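Local coordinates for protein phospho-2-dehydro-3-deoxyheptonate aldolase/chorismate mutase (Thermus thermophilus, PDB 2D8D) that probably converts chorismate to prephenate through this mutase domain, and makes 3-deoxy-7-phosphoheptulonate through the aldolase part of the longer protein, at residues R26-Q31 and S81-E85. Numbering follows the deposited sequence.
Sequences RGRLVQ and SLDLE
Leu84 and Gln31 lie athwart each other where two helices meet, and the glutamine lays both its stem and its amide against the leucine. CD2 of Leu84 sits 3.9 Å from Gln31 CG, and Gln31 NE2 comes within 4.1 Å of Leu84 CG. With CG placed anti to the backbone N (chi1 -166°), Leu84 brings CD2 close over Gly27, 4.2 Å from its CA. Cut back to an alanine, Gln31 would lose CG and its amide, and the side of Leu84 they cover would probably be left with a gap, although Pro64 of the second subunit would still pack on the leucine. One turn earlier on both helices, Arg26 reaches out in an extended chain (chi1 -168°); Ser81 OG lies at the edge of its guanidinium, near the plane, 3.0 Å from Arg26 NH1, but the angle is too poor for a hydrogen bond. Both groups are held by other partners: Ser81 OG bonds to Ile77 O, and Arg26 NE to Asn16 OD1 of the second subunit. Within the all-helical type II chorismate mutase domain, the contact joins the long helix 4-40 to the end of helix 67-84, and the same Pro64 packs on Gln31 too. Val30 points between these two pairs, its CG1 4.3 Å from Ser81 OG. Beyond it Glu85 lays its chain past the Val30 carbonyl, with CG 3.6 Å from Val30 O.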
loop_
_atom_site.group_PDB
_atom_site.type_symbol
_atom_site.label_atom_id
_atom_site.label_comp_id
_atom_site.label_asym_id
_atom_site.label_seq_id
_atom_site.Cartn_x
_atom_site.Cartn_y
_atom_site.Cartn_z
ATOM N N ARG B 26 3.478 -7.081 5.984
ATOM C CA ARG B 26 4.756 -6.855 5.320
ATOM C C ARG B 26 5.731 -6.273 6.338
ATOM O O ARG B 26 6.915 -6.614 6.350
ATOM C CB ARG B 26 4.602 -5.878 4.150
ATOM C CG ARG B 26 5.820 -5.825 3.248
ATOM C CD ARG B 26 5.684 -4.775 2.157
ATOM N NE ARG B 26 6.727 -4.939 1.152
ATOM C CZ ARG B 26 7.999 -4.592 1.319
ATOM N NH1 ARG B 26 8.406 -4.039 2.454
ATOM N NH2 ARG B 26 8.877 -4.827 0.353
ATOM N N GLY B 27 5.222 -5.387 7.184
ATOM C CA GLY B 27 6.058 -4.775 8.195
ATOM C C GLY B 27 6.644 -5.796 9.150
ATOM O O GLY B 27 7.827 -5.729 9.495
ATOM N N ARG B 28 5.829 -6.749 9.587
ATOM C CA ARG B 28 6.324 -7.765 10.505
ATOM C C ARG B 28 7.368 -8.648 9.827
ATOM O O ARG B 28 8.341 -9.059 10.461
ATOM C CB ARG B 28 5.174 -8.618 11.043
ATOM C CG ARG B 28 4.168 -7.845 11.892
ATOM C CD ARG B 28 3.294 -8.793 12.699
ATOM N NE ARG B 28 2.612 -9.764 11.848
ATOM C CZ ARG B 28 1.520 -9.502 11.135
ATOM N NH1 ARG B 28 0.969 -8.295 11.173
ATOM N NH2 ARG B 28 0.984 -10.448 10.378
ATOM N N LEU B 29 7.181 -8.933 8.542
ATOM C CA LEU B 29 8.136 -9.756 7.810
ATOM C C LEU B 29 9.486 -9.061 7.688
ATOM O O LEU B 29 10.534 -9.672 7.916
ATOM C CB LEU B 29 7.600 -10.078 6.414
ATOM C CG LEU B 29 6.471 -11.105 6.344
ATOM C CD1 LEU B 29 5.879 -11.116 4.946
ATOM C CD2 LEU B 29 7.004 -12.483 6.715
ATOM N N VAL B 30 9.470 -7.786 7.326
ATOM C CA VAL B 30 10.716 -7.049 7.187
ATOM C C VAL B 30 11.380 -6.869 8.548
ATOM O O VAL B 30 12.604 -6.804 8.635
ATOM C CB VAL B 30 10.483 -5.689 6.502
ATOM C CG1 VAL B 30 10.189 -5.901 5.025
ATOM C CG2 VAL B 30 9.327 -4.981 7.150
ATOM N N GLN B 31 10.585 -6.799 9.613
ATOM C CA GLN B 31 11.154 -6.684 10.952
ATOM C C GLN B 31 11.950 -7.953 11.244
ATOM O O GLN B 31 13.043 -7.906 11.810
ATOM C CB GLN B 31 10.055 -6.547 12.004
ATOM C CG GLN B 31 9.366 -5.201 12.047
ATOM C CD GLN B 31 8.357 -5.125 13.173
ATOM O OE1 GLN B 31 7.406 -5.904 13.221
ATOM N NE2 GLN B 31 8.564 -4.189 14.094
ATOM N N SER B 81 9.708 0.771 5.402
ATOM C CA SER B 81 10.288 -0.464 5.924
ATOM C C SER B 81 11.680 -0.240 6.509
ATOM O O SER B 81 11.976 -0.706 7.611
ATOM C CB SER B 81 10.354 -1.520 4.819
ATOM O OG SER B 81 9.059 -1.829 4.334
ATOM N N LEU B 82 12.537 0.461 5.771
ATOM C CA LEU B 82 13.884 0.738 6.260
ATOM C C LEU B 82 13.786 1.502 7.568
ATOM O O LEU B 82 14.502 1.214 8.528
ATOM C CB LEU B 82 14.682 1.564 5.248
ATOM C CG LEU B 82 15.569 0.797 4.267
ATOM C CD1 LEU B 82 16.367 1.786 3.433
ATOM C CD2 LEU B 82 16.513 -0.124 5.031
ATOM N N ASP B 83 12.892 2.486 7.593
ATOM C CA ASP B 83 12.681 3.291 8.782
ATOM C C ASP B 83 12.361 2.369 9.951
ATOM O O ASP B 83 12.935 2.501 11.027
ATOM C CB ASP B 83 11.527 4.272 8.560
ATOM C CG ASP B 83 11.191 5.071 9.804
ATOM O OD1 ASP B 83 12.101 5.730 10.351
ATOM O OD2 ASP B 83 10.017 5.045 10.234
ATOM N N LEU B 84 11.457 1.421 9.723
ATOM C CA LEU B 84 11.052 0.483 10.762
ATOM C C LEU B 84 12.190 -0.445 11.193
ATOM O O LEU B 84 12.301 -0.788 12.368
ATOM C CB LEU B 84 9.850 -0.343 10.282
ATOM C CG LEU B 84 9.071 -1.155 11.325
ATOM C CD1 LEU B 84 8.537 -0.236 12.402
ATOM C CD2 LEU B 84 7.914 -1.875 10.663
ATOM N N GLU B 85 13.041 -0.842 10.250
ATOM C CA GLU B 85 14.161 -1.730 10.561
ATOM C C GLU B 85 15.267 -1.042 11.355
ATOM O O GLU B 85 16.174 -1.704 11.861
ATOM C CB GLU B 85 14.770 -2.304 9.276
ATOM C CG GLU B 85 13.983 -3.436 8.638
ATOM C CD GLU B 85 14.615 -3.930 7.351
ATOM O OE1 GLU B 85 14.731 -3.130 6.400
ATOM O OE2 GLU B 85 14.998 -5.118 7.291
#